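Local coordinates for protein P43 (Trichuris muris, PDB 6QIX) that is the major secreted protein of the whipworm, tethers to matrix and inhibits the function of interleukin-13, at residues A[56-61]-A[361-365]; A[128-132]-A[145-150]; A[329-334]-A[343-349]. All blocks are in the same frame, centred on the assembly; numbering follows the deposited sequence.

Overall arrangement
The three contacts lie side by side in this single-chain, disulfide-rich protein. Interaction 1 brings the loop after helix 39-49 against the C-terminal tail, and the other two fall within the sequence between its segments. Its centre is about 13 Å from that of interaction 2 and about 15 Å from that of interaction 3. The Cys131–Cys362 disulfide (SG to SG 2.1 Å) bonds interaction 2 to interaction 1, and Arg56 and Tyr145 both bind one acetate. His345 and Pro346 of interaction 3 touch Tyr361 and Cys362. Interactions 2 and 3, with centres about 19 Å apart, meet where Gln130 O lies 3.3 Å from Pro346 CG.

Interaction 1: residues A[56-61]-A[361-365]; sequences RNLTGV and YCKRV. With NAG (2-acetamido-2-deoxy-beta-D-glucopyranose), chain C; ACT (acetate ion), chain D; ACT (acetate ion), chain G.
An N-glycosylation site, the Asn-X-Thr sequon Asn57-Leu58-Thr59, marks this contact: Asn57 ND2 is bonded to NAG C1 at 1.5 Å. Residues 56-61, in the loop between helix 39-49 and strand 79-85, meet the C-terminal tail 361-365, which starts in a 3-10 turn. The backbones come closest at Arg56 and Tyr361, with CA atoms 5.2 Å apart. Arg56 is extended (phi/psi -78/148) and its side chain reaches along the tail (chi1 m, chi2 t, chi3 t). Its NH1 donates to Lys363 O at 2.6 Å and to Tyr361 O at 2.8 Å. Arg56 NH2 bonds weakly to Lys363 O at 2.9 Å. The chain D acetate, probably from the crystallisation liquor, takes another edge: Arg56 NE is 2.8 Å from its O and Arg56 NH2 is 3.1 Å from its OXT. Tyr43 and Tyr145 bind the same acetate. Arg364 NE donates to OXT of the chain G acetate at 2.8 Å and Arg364 NH2 to its O at 2.6 Å. Asn57 OD1 accepts from Thr59 N at 2.9 Å, an Asx turn. Gly60 has a positive phi (89°), and Val61 N bonds back to Leu58 O at 3.0 Å. This turn brings Val61 CG2 over one face of the Tyr361 ring (chi1 p), 3.8 Å from its centroid, a CH-pi contact. Leu58 CD2 packs on Tyr361 CB at 4.0 Å. Cys362 points away and is disulfide-bonded to Cys131. The cross-segment hydrogen bonds all pair Arg56 with main-chain carbonyls, so this link does not depend on the side chains of Tyr361 and Lys363.

Interaction 2: residues A[128-132]-A[145-150]; sequences LKQCF and YRKMFE. With ACT (acetate ion), chain D.
Two helical segments pack here through aromatic rings: helix 126-129 with the 3-10 segment 130-131, and helix 139-151. The nearest CA pairs are Lys129 with Arg146 at 7.2 Å and Phe132 with Tyr145 at 7.7 Å. Tyr145 (chi1 -83°, chi2 -80°) comes first. Its ring stacks face to face on that of Phe132 (chi1 -52°, chi2 -70°), with centroids 3.8 Å apart and planes at 9°. Tyr145 OH donates to an acetate OXT at 2.6 Å. That acetate also binds Arg56. One helical turn on, Phe149 N bonds to Tyr145 O at 2.9 Å. The Phe149 side chain (chi1 -82°, chi2 -75°) fills the space between the segments. Leu128 CB is 3.9 Å from Phe149 CZ, and Phe132 CE2 meets the Phe149 ring edge at CE2, 4.1 Å away. Lys129 CG sits over a face of this ring, 3.8 Å from the centroid, as a CH-pi contact. Lys129 also pairs with Glu126. At Glu150 a long salt bridge closes the contact, with Lys129 NZ 3.5 Å from Glu150 OE2.

Interaction 3: residues A[329-334]-A[343-349]; sequences PYSNCK and CCHPYEP
Strands 331-336 and 339-344 form an antiparallel beta hairpin. Asn332 and Cys343 are a hydrogen-bonded pair and satisfy each other: Asn332 N donates to Cys343 O at 2.9 Å, and Cys343 N to Asn332 O at 3.0 Å. Ser331 and Cys344 are the non-hydrogen-bonded pair, with CA atoms 4.2 Å apart. Here Ser331 O bonds to a hexaethylene glycol, probably from the crystallisation liquor, and Cys344 to the Gly242 backbone. His345 N donates to Tyr330 O at 2.9 Å. A water accepts from Tyr330 N at 2.9 Å and donates to His345 O at 2.8 Å. Residues 344-347 form a type VIa beta turn, with a cis peptide before Pro346 and Tyr347 N bonded to Cys344 O at 2.8 Å. Strand 347-349 follows; its Pro349 CD reaches Asn332 O at 3.4 Å. The His345 imidazole bonds to Lys359 and Lys127 O. Cys333, Cys343 and Cys344 are disulfide-bonded to Cys342, Cys356 and Cys244 respectively. Hydrogen bonds thus set the register, while disulfides tie the hairpin internally and elsewhere.

Interaction 1: residues A[56-61]-A[361-365]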
loop_
_atom_site.group_PDB
_atom_site.type_symbol
_atom_site.label_atom_id
_atom_site.label_comp_id
_atom_site.label_asym_id
_atom_site.label_seq_id
_atom_site.Cartn_x
_atom_site.Cartn_y
_atom_site.Cartn_z
ATOM N N ARG A 56 0.747 1.924 18.366
ATOM C CA ARG A 56 0.968 2.768 17.202
ATOM C C ARG A 56 0.008 3.944 17.215
ATOM O O ARG A 56 -1.139 3.828 17.664
ATOM C CB ARG A 56 0.777 1.972 15.909
ATOM C CG ARG A 56 1.662 0.760 15.796
ATOM C CD ARG A 56 1.341 -0.103 14.561
ATOM N NE ARG A 56 2.053 -1.373 14.651
ATOM C CZ ARG A 56 3.363 -1.509 14.459
ATOM N NH1 ARG A 56 4.093 -0.457 14.119
ATOM N NH2 ARG A 56 3.943 -2.700 14.590
ATOM N N ASN A 57 0.472 5.075 16.685
ATOM C CA ASN A 57 -0.402 6.218 16.417
ATOM C C ASN A 57 -0.566 6.341 14.905
ATOM O O ASN A 57 0.336 6.818 14.222
ATOM C CB ASN A 57 0.159 7.502 17.013
ATOM C CG ASN A 57 -0.625 8.733 16.590
ATOM O OD1 ASN A 57 -1.680 8.615 15.971
ATOM N ND2 ASN A 57 -0.108 9.933 16.922
ATOM N N LEU A 58 -1.726 5.923 14.381
ATOM C CA LEU A 58 -1.965 5.982 12.945
ATOM C C LEU A 58 -2.711 7.238 12.525
ATOM O O LEU A 58 -2.988 7.407 11.335
ATOM C CB LEU A 58 -2.764 4.760 12.466
ATOM C CG LEU A 58 -2.206 3.381 12.780
ATOM C CD1 LEU A 58 -3.095 2.273 12.162
ATOM C CD2 LEU A 58 -0.773 3.267 12.257
ATOM N N THR A 59 -3.057 8.106 13.463
ATOM C CA THR A 59 -3.760 9.325 13.102
ATOM C C THR A 59 -2.943 10.113 12.094
ATOM O O THR A 59 -1.749 10.334 12.288
ATOM C CB THR A 59 -4.028 10.168 14.345
ATOM O OG1 THR A 59 -4.758 9.381 15.294
ATOM C CG2 THR A 59 -4.837 11.403 13.980
ATOM N N GLY A 60 -3.592 10.549 11.018
ATOM C CA GLY A 60 -2.924 11.344 10.008
ATOM C C GLY A 60 -2.271 10.547 8.903
ATOM O O GLY A 60 -1.865 11.135 7.888
ATOM N N VAL A 61 -2.175 9.229 9.055
ATOM C CA VAL A 61 -1.517 8.414 8.049
ATOM C C VAL A 61 -2.451 8.113 6.888
ATOM O O VAL A 61 -2.033 8.138 5.730
ATOM C CB VAL A 61 -0.990 7.120 8.693
ATOM C CG1 VAL A 61 -0.350 6.227 7.644
ATOM C CG2 VAL A 61 -0.024 7.439 9.812
ATOM N N TYR A 361 5.345 4.897 13.373
ATOM C CA TYR A 361 4.178 4.028 13.314
ATOM C C TYR A 361 4.472 2.737 12.569
ATOM O O TYR A 361 3.647 1.826 12.623
ATOM C CB TYR A 361 2.965 4.739 12.674
ATOM C CG TYR A 361 3.130 5.166 11.237
ATOM C CD1 TYR A 361 2.895 4.287 10.179
ATOM C CD2 TYR A 361 3.505 6.461 10.930
ATOM C CE1 TYR A 361 3.063 4.690 8.891
ATOM C CE2 TYR A 361 3.650 6.867 9.638
ATOM C CZ TYR A 361 3.441 5.984 8.627
ATOM O OH TYR A 361 3.588 6.409 7.326
ATOM N N CYS A 362 5.633 2.625 11.917
ATOM C CA CYS A 362 6.009 1.394 11.229
ATOM C C CYS A 362 6.859 0.460 12.067
ATOM O O CYS A 362 7.083 -0.677 11.650
ATOM C CB CYS A 362 6.808 1.670 9.944
ATOM S SG CYS A 362 5.812 2.198 8.571
ATOM N N LYS A 363 7.368 0.915 13.204
ATOM C CA LYS A 363 8.310 0.122 13.973
ATOM C C LYS A 363 7.678 -1.179 14.437
ATOM O O LYS A 363 6.484 -1.234 14.753
ATOM C CB LYS A 363 8.802 0.927 15.176
ATOM C CG LYS A 363 9.938 1.894 14.827
ATOM C CD LYS A 363 10.365 2.762 15.995
ATOM C CE LYS A 363 11.439 3.729 15.543
ATOM N NZ LYS A 363 11.802 4.700 16.601
ATOM N N ARG A 364 8.487 -2.242 14.462
ATOM C CA ARG A 364 8.052 -3.485 15.081
ATOM C C ARG A 364 7.684 -3.218 16.534
ATOM O O ARG A 364 8.200 -2.294 17.166
ATOM C CB ARG A 364 9.143 -4.554 14.973
ATOM C CG ARG A 364 9.165 -5.229 13.610
ATOM C CD ARG A 364 10.282 -6.230 13.480
ATOM N NE ARG A 364 9.956 -7.483 14.144
ATOM C CZ ARG A 364 10.766 -8.534 14.204
ATOM N NH1 ARG A 364 11.962 -8.491 13.638
ATOM N NH2 ARG A 364 10.379 -9.629 14.839
ATOM N N VAL A 365 6.767 -4.029 17.064
ATOM C CA VAL A 365 6.246 -3.764 18.405
ATOM C C VAL A 365 7.383 -3.627 19.410
ATOM O O VAL A 365 7.376 -2.723 20.249
ATOM C CB VAL A 365 5.243 -4.857 18.821
ATOM C CG1 VAL A 365 4.026 -4.867 17.880
ATOM C CG2 VAL A 365 5.935 -6.217 18.851
HETATM C C1 NAG C . -0.780 11.181 16.570
HETATM C C2 NAG C . -0.632 12.220 17.680
HETATM C C3 NAG C . -1.372 13.503 17.305
HETATM C C4 NAG C . -0.887 14.022 15.957
HETATM C C5 NAG C . -1.018 12.936 14.892
HETATM C C6 NAG C . -0.441 13.354 13.552
HETATM C C7 NAG C . -0.289 11.255 19.911
HETATM C C8 NAG C . -0.948 10.752 21.159
HETATM N N2 NAG C . -1.111 11.700 18.951
HETATM O O3 NAG C . -1.155 14.499 18.298
HETATM O O4 NAG C . -1.651 15.160 15.569
HETATM O O5 NAG C . -0.319 11.748 15.305
HETATM O O6 NAG C . 0.945 13.056 13.425
HETATM O O7 NAG C . 0.936 11.256 19.775
HETATM C C ACT D . 0.688 -4.187 15.964
HETATM O O ACT D . 0.499 -3.024 16.360
HETATM O OXT ACT D . 1.644 -4.641 15.285
HETATM C CH3 ACT D . -0.445 -5.172 16.322
HETATM C C ACT G . 7.151 -9.052 15.365
HETATM O O ACT G . 7.964 -9.968 15.678
HETATM O OXT ACT G . 7.382 -7.841 15.121
HETATM C CH3 ACT G . 5.671 -9.453 15.215
#

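Interaction 2: residues A[128-132]-A[145-150]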
loop_
_atom_site.group_PDB
_atom_site.type_symbol
_atom_site.label_atom_id
_atom_site.label_comp_id
_atom_site.label_asym_id
_atom_site.label_seq_id
_atom_site.Cartn_x
_atom_site.Cartn_y
_atom_site.Cartn_z
ATOM N N LEU A 128 0.656 1.325 4.736
ATOM C CA LEU A 128 0.859 0.599 5.984
ATOM C C LEU A 128 1.489 -0.769 5.749
ATOM O O LEU A 128 2.347 -1.186 6.526
ATOM C CB LEU A 128 -0.456 0.442 6.732
ATOM C CG LEU A 128 -1.049 1.732 7.274
ATOM C CD1 LEU A 128 -2.311 1.464 8.056
ATOM C CD2 LEU A 128 -0.065 2.457 8.140
ATOM N N LYS A 129 1.088 -1.469 4.695
ATOM C CA LYS A 129 1.727 -2.734 4.348
ATOM C C LYS A 129 3.228 -2.539 4.161
ATOM O O LYS A 129 4.034 -3.403 4.531
ATOM C CB LYS A 129 1.087 -3.317 3.072
ATOM C CG LYS A 129 -0.366 -3.684 3.228
ATOM C CD LYS A 129 -0.992 -3.929 1.866
ATOM C CE LYS A 129 -0.781 -5.328 1.405
ATOM N NZ LYS A 129 -1.566 -5.612 0.128
ATOM N N GLN A 130 3.631 -1.379 3.659
ATOM C CA GLN A 130 5.041 -1.160 3.385
ATOM C C GLN A 130 5.860 -1.001 4.653
ATOM O O GLN A 130 7.105 -1.020 4.576
ATOM C CB GLN A 130 5.169 0.040 2.436
ATOM C CG GLN A 130 4.806 -0.359 1.003
ATOM C CD GLN A 130 4.689 0.804 0.055
ATOM O OE1 GLN A 130 5.004 1.922 0.407
ATOM N NE2 GLN A 130 4.174 0.561 -1.127
ATOM N N CYS A 131 5.222 -0.905 5.821
ATOM C CA CYS A 131 6.000 -0.903 7.051
ATOM C C CYS A 131 6.803 -2.186 7.169
ATOM O O CYS A 131 7.847 -2.216 7.836
ATOM C CB CYS A 131 5.095 -0.774 8.278
ATOM S SG CYS A 131 4.249 0.837 8.420
ATOM N N PHE A 132 6.305 -3.277 6.572
ATOM C CA PHE A 132 6.947 -4.580 6.740
ATOM C C PHE A 132 7.650 -5.034 5.469
ATOM O O PHE A 132 7.770 -6.229 5.214
ATOM C CB PHE A 132 5.906 -5.580 7.240
ATOM C CG PHE A 132 5.172 -5.069 8.469
ATOM C CD1 PHE A 132 5.840 -4.974 9.689
ATOM C CD2 PHE A 132 3.865 -4.605 8.392
ATOM C CE1 PHE A 132 5.219 -4.466 10.802
ATOM C CE2 PHE A 132 3.235 -4.120 9.509
ATOM C CZ PHE A 132 3.915 -4.052 10.723
ATOM N N TYR A 145 1.856 -10.441 8.879
ATOM C CA TYR A 145 1.098 -9.193 8.737
ATOM C C TYR A 145 0.329 -9.149 7.423
ATOM O O TYR A 145 -0.763 -8.550 7.354
ATOM C CB TYR A 145 2.031 -7.986 8.833
ATOM C CG TYR A 145 2.348 -7.577 10.238
ATOM C CD1 TYR A 145 1.452 -6.821 10.975
ATOM C CD2 TYR A 145 3.562 -7.919 10.832
ATOM C CE1 TYR A 145 1.735 -6.437 12.276
ATOM C CE2 TYR A 145 3.848 -7.533 12.155
ATOM C CZ TYR A 145 2.932 -6.794 12.858
ATOM O OH TYR A 145 3.236 -6.396 14.153
ATOM N N ARG A 146 0.882 -9.743 6.357
ATOM C CA ARG A 146 0.153 -9.747 5.096
ATOM C C ARG A 146 -1.181 -10.460 5.261
ATOM O O ARG A 146 -2.220 -9.978 4.783
ATOM C CB ARG A 146 0.973 -10.394 3.985
ATOM C CG ARG A 146 0.283 -10.282 2.624
ATOM C CD ARG A 146 1.202 -10.642 1.472
ATOM N NE ARG A 146 1.124 -12.067 1.150
ATOM C CZ ARG A 146 2.158 -12.821 0.789
ATOM N NH1 ARG A 146 3.388 -12.304 0.696
ATOM N NH2 ARG A 146 1.963 -14.109 0.518
ATOM N N LYS A 147 -1.177 -11.594 5.965
ATOM C CA LYS A 147 -2.416 -12.320 6.180
ATOM C C LYS A 147 -3.425 -11.443 6.917
ATOM O O LYS A 147 -4.621 -11.446 6.590
ATOM C CB LYS A 147 -2.122 -13.613 6.936
ATOM C CG LYS A 147 -3.312 -14.541 7.080
ATOM C CD LYS A 147 -2.940 -15.853 7.805
ATOM C CE LYS A 147 -4.189 -16.734 7.951
ATOM N NZ LYS A 147 -5.099 -16.340 9.085
ATOM N N MET A 148 -2.963 -10.653 7.883
ATOM C CA MET A 148 -3.881 -9.755 8.586
ATOM C C MET A 148 -4.468 -8.716 7.630
ATOM O O MET A 148 -5.694 -8.544 7.563
ATOM C CB MET A 148 -3.159 -9.065 9.747
ATOM C CG MET A 148 -2.812 -10.008 10.896
ATOM S SD MET A 148 -4.302 -10.532 11.809
ATOM C CE MET A 148 -3.521 -11.466 13.137
ATOM N N PHE A 149 -3.605 -8.033 6.868
ATOM C CA PHE A 149 -4.068 -6.966 5.980
ATOM C C PHE A 149 -5.048 -7.510 4.950
ATOM O O PHE A 149 -6.067 -6.877 4.645
ATOM C CB PHE A 149 -2.886 -6.301 5.272
ATOM C CG PHE A 149 -2.187 -5.256 6.078
ATOM C CD1 PHE A 149 -2.756 -4.022 6.272
ATOM C CD2 PHE A 149 -0.923 -5.498 6.594
ATOM C CE1 PHE A 149 -2.086 -3.049 6.996
ATOM C CE2 PHE A 149 -0.238 -4.527 7.317
ATOM C CZ PHE A 149 -0.828 -3.311 7.534
ATOM N N GLU A 150 -4.768 -8.700 4.412
ATOM C CA GLU A 150 -5.618 -9.220 3.355
ATOM C C GLU A 150 -6.994 -9.618 3.866
ATOM O O GLU A 150 -7.908 -9.768 3.047
ATOM C CB GLU A 150 -4.967 -10.419 2.671
ATOM C CG GLU A 150 -3.779 -10.037 1.728
ATOM C CD GLU A 150 -4.242 -9.148 0.579
ATOM O OE1 GLU A 150 -4.723 -9.710 -0.443
ATOM O OE2 GLU A 150 -4.158 -7.893 0.716
HETATM C C ACT D . 0.688 -4.187 15.964
HETATM O O ACT D . 0.499 -3.024 16.360
HETATM O OXT ACT D . 1.644 -4.641 15.285
HETATM C CH3 ACT D . -0.445 -5.172 16.322
#

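Interaction 3: residues A[329-334]-A[343-349]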
loop_
_atom_site.group_PDB
_atom_site.type_symbol
_atom_site.label_atom_id
_atom_site.label_comp_id
_atom_site.label_asym_id
_atom_site.label_seq_id
_atom_site.Cartn_x
_atom_site.Cartn_y
_atom_site.Cartn_z
ATOM N N PRO A 329 9.268 4.279 -5.099
ATOM C CA PRO A 329 9.878 4.951 -3.946
ATOM C C PRO A 329 9.222 6.292 -3.656
ATOM O O PRO A 329 8.994 7.084 -4.556
ATOM C CB PRO A 329 11.341 5.135 -4.385
ATOM C CG PRO A 329 11.559 4.115 -5.506
ATOM C CD PRO A 329 10.226 4.018 -6.192
ATOM N N TYR A 330 8.943 6.543 -2.377
ATOM C CA TYR A 330 8.316 7.764 -1.895
ATOM C C TYR A 330 9.259 8.412 -0.885
ATOM O O TYR A 330 9.500 7.863 0.193
ATOM C CB TYR A 330 6.966 7.433 -1.255
ATOM C CG TYR A 330 6.220 8.602 -0.613
ATOM C CD1 TYR A 330 5.031 9.053 -1.158
ATOM C CD2 TYR A 330 6.665 9.209 0.564
ATOM C CE1 TYR A 330 4.337 10.090 -0.577
ATOM C CE2 TYR A 330 5.967 10.251 1.150
ATOM C CZ TYR A 330 4.804 10.680 0.578
ATOM O OH TYR A 330 4.051 11.714 1.117
ATOM N N SER A 331 9.751 9.597 -1.205
ATOM C CA SER A 331 10.806 10.209 -0.416
ATOM C C SER A 331 10.255 11.231 0.585
ATOM O O SER A 331 9.231 11.901 0.363
ATOM C CB SER A 331 11.811 10.905 -1.336
ATOM O OG SER A 331 11.123 11.851 -2.108
ATOM N N ASN A 332 10.988 11.377 1.677
ATOM C CA ASN A 332 10.889 12.522 2.566
ATOM C C ASN A 332 12.294 13.088 2.681
ATOM O O ASN A 332 13.260 12.321 2.843
ATOM C CB ASN A 332 10.387 12.123 3.944
ATOM C CG ASN A 332 9.310 11.053 3.881
ATOM O OD1 ASN A 332 8.119 11.369 3.832
ATOM N ND2 ASN A 332 9.739 9.760 3.867
ATOM N N CYS A 333 12.416 14.414 2.601
ATOM C CA CYS A 333 13.719 15.055 2.659
ATOM C C CYS A 333 13.757 16.141 3.731
ATOM O O CYS A 333 12.745 16.776 4.038
ATOM C CB CYS A 333 14.094 15.719 1.317
ATOM S SG CYS A 333 14.005 14.692 -0.147
ATOM N N LYS A 334 14.932 16.309 4.321
ATOM C CA LYS A 334 15.267 17.465 5.134
ATOM C C LYS A 334 16.282 18.307 4.383
ATOM O O LYS A 334 17.243 17.785 3.810
ATOM C CB LYS A 334 15.846 17.053 6.487
ATOM C CG LYS A 334 14.837 16.511 7.441
ATOM C CD LYS A 334 15.403 16.467 8.858
ATOM C CE LYS A 334 14.247 16.299 9.838
ATOM N NZ LYS A 334 13.340 17.492 9.827
ATOM N N CYS A 343 15.244 10.127 2.423
ATOM C CA CYS A 343 15.004 8.708 2.658
ATOM C C CYS A 343 13.628 8.300 2.126
ATOM O O CYS A 343 12.699 9.109 2.061
ATOM C CB CYS A 343 15.034 8.368 4.179
ATOM S SG CYS A 343 16.455 8.980 5.099
ATOM N N CYS A 344 13.465 7.022 1.801
ATOM C CA CYS A 344 12.156 6.588 1.277
ATOM C C CYS A 344 11.355 5.758 2.277
ATOM O O CYS A 344 11.893 4.977 3.065
ATOM C CB CYS A 344 12.302 5.786 -0.030
ATOM S SG CYS A 344 12.863 6.796 -1.416
ATOM N N HIS A 345 10.054 5.943 2.234
ATOM C CA HIS A 345 9.117 5.204 3.051
ATOM C C HIS A 345 9.449 3.710 2.990
ATOM O O HIS A 345 9.607 3.164 1.887
ATOM C CB HIS A 345 7.698 5.474 2.516
ATOM C CG HIS A 345 6.617 4.867 3.343
ATOM N ND1 HIS A 345 6.203 5.432 4.525
ATOM C CD2 HIS A 345 5.920 3.713 3.204
ATOM C CE1 HIS A 345 5.248 4.692 5.052
ATOM N NE2 HIS A 345 5.061 3.635 4.272
ATOM N N PRO A 346 9.461 3.001 4.132
ATOM C CA PRO A 346 8.980 3.423 5.468
ATOM C C PRO A 346 10.034 4.105 6.355
ATOM O O PRO A 346 9.873 4.201 7.578
ATOM C CB PRO A 346 8.542 2.110 6.106
ATOM C CG PRO A 346 9.507 1.113 5.525
ATOM C CD PRO A 346 9.702 1.556 4.064
ATOM N N TYR A 347 11.093 4.611 5.739
ATOM C CA TYR A 347 12.132 5.366 6.434
ATOM C C TYR A 347 11.952 6.868 6.236
ATOM O O TYR A 347 11.287 7.317 5.313
ATOM C CB TYR A 347 13.510 4.933 5.930
ATOM C CG TYR A 347 13.836 3.465 6.181
ATOM C CD1 TYR A 347 14.590 3.087 7.302
ATOM C CD2 TYR A 347 13.390 2.459 5.316
ATOM C CE1 TYR A 347 14.918 1.749 7.526
ATOM C CE2 TYR A 347 13.693 1.143 5.548
ATOM C CZ TYR A 347 14.446 0.792 6.654
ATOM O OH TYR A 347 14.728 -0.539 6.880
ATOM N N GLU A 348 12.557 7.646 7.136
ATOM C CA GLU A 348 12.572 9.099 7.035
ATOM C C GLU A 348 13.917 9.601 7.556
ATOM O O GLU A 348 14.579 8.910 8.327
ATOM C CB GLU A 348 11.419 9.708 7.844
ATOM C CG GLU A 348 11.537 9.415 9.355
ATOM C CD GLU A 348 10.342 9.882 10.223
ATOM O OE1 GLU A 348 9.402 10.558 9.746
ATOM O OE2 GLU A 348 10.345 9.544 11.418
ATOM N N PRO A 349 14.316 10.807 7.183
ATOM C CA PRO A 349 15.577 11.319 7.750
ATOM C C PRO A 349 15.455 11.470 9.258
ATOM O O PRO A 349 14.398 11.848 9.781
ATOM C CB PRO A 349 15.784 12.668 7.053
ATOM C CG PRO A 349 14.932 12.605 5.802
ATOM C CD PRO A 349 13.741 11.719 6.165
HETATM O O HOH W 1 9.038 4.239 -0.666
#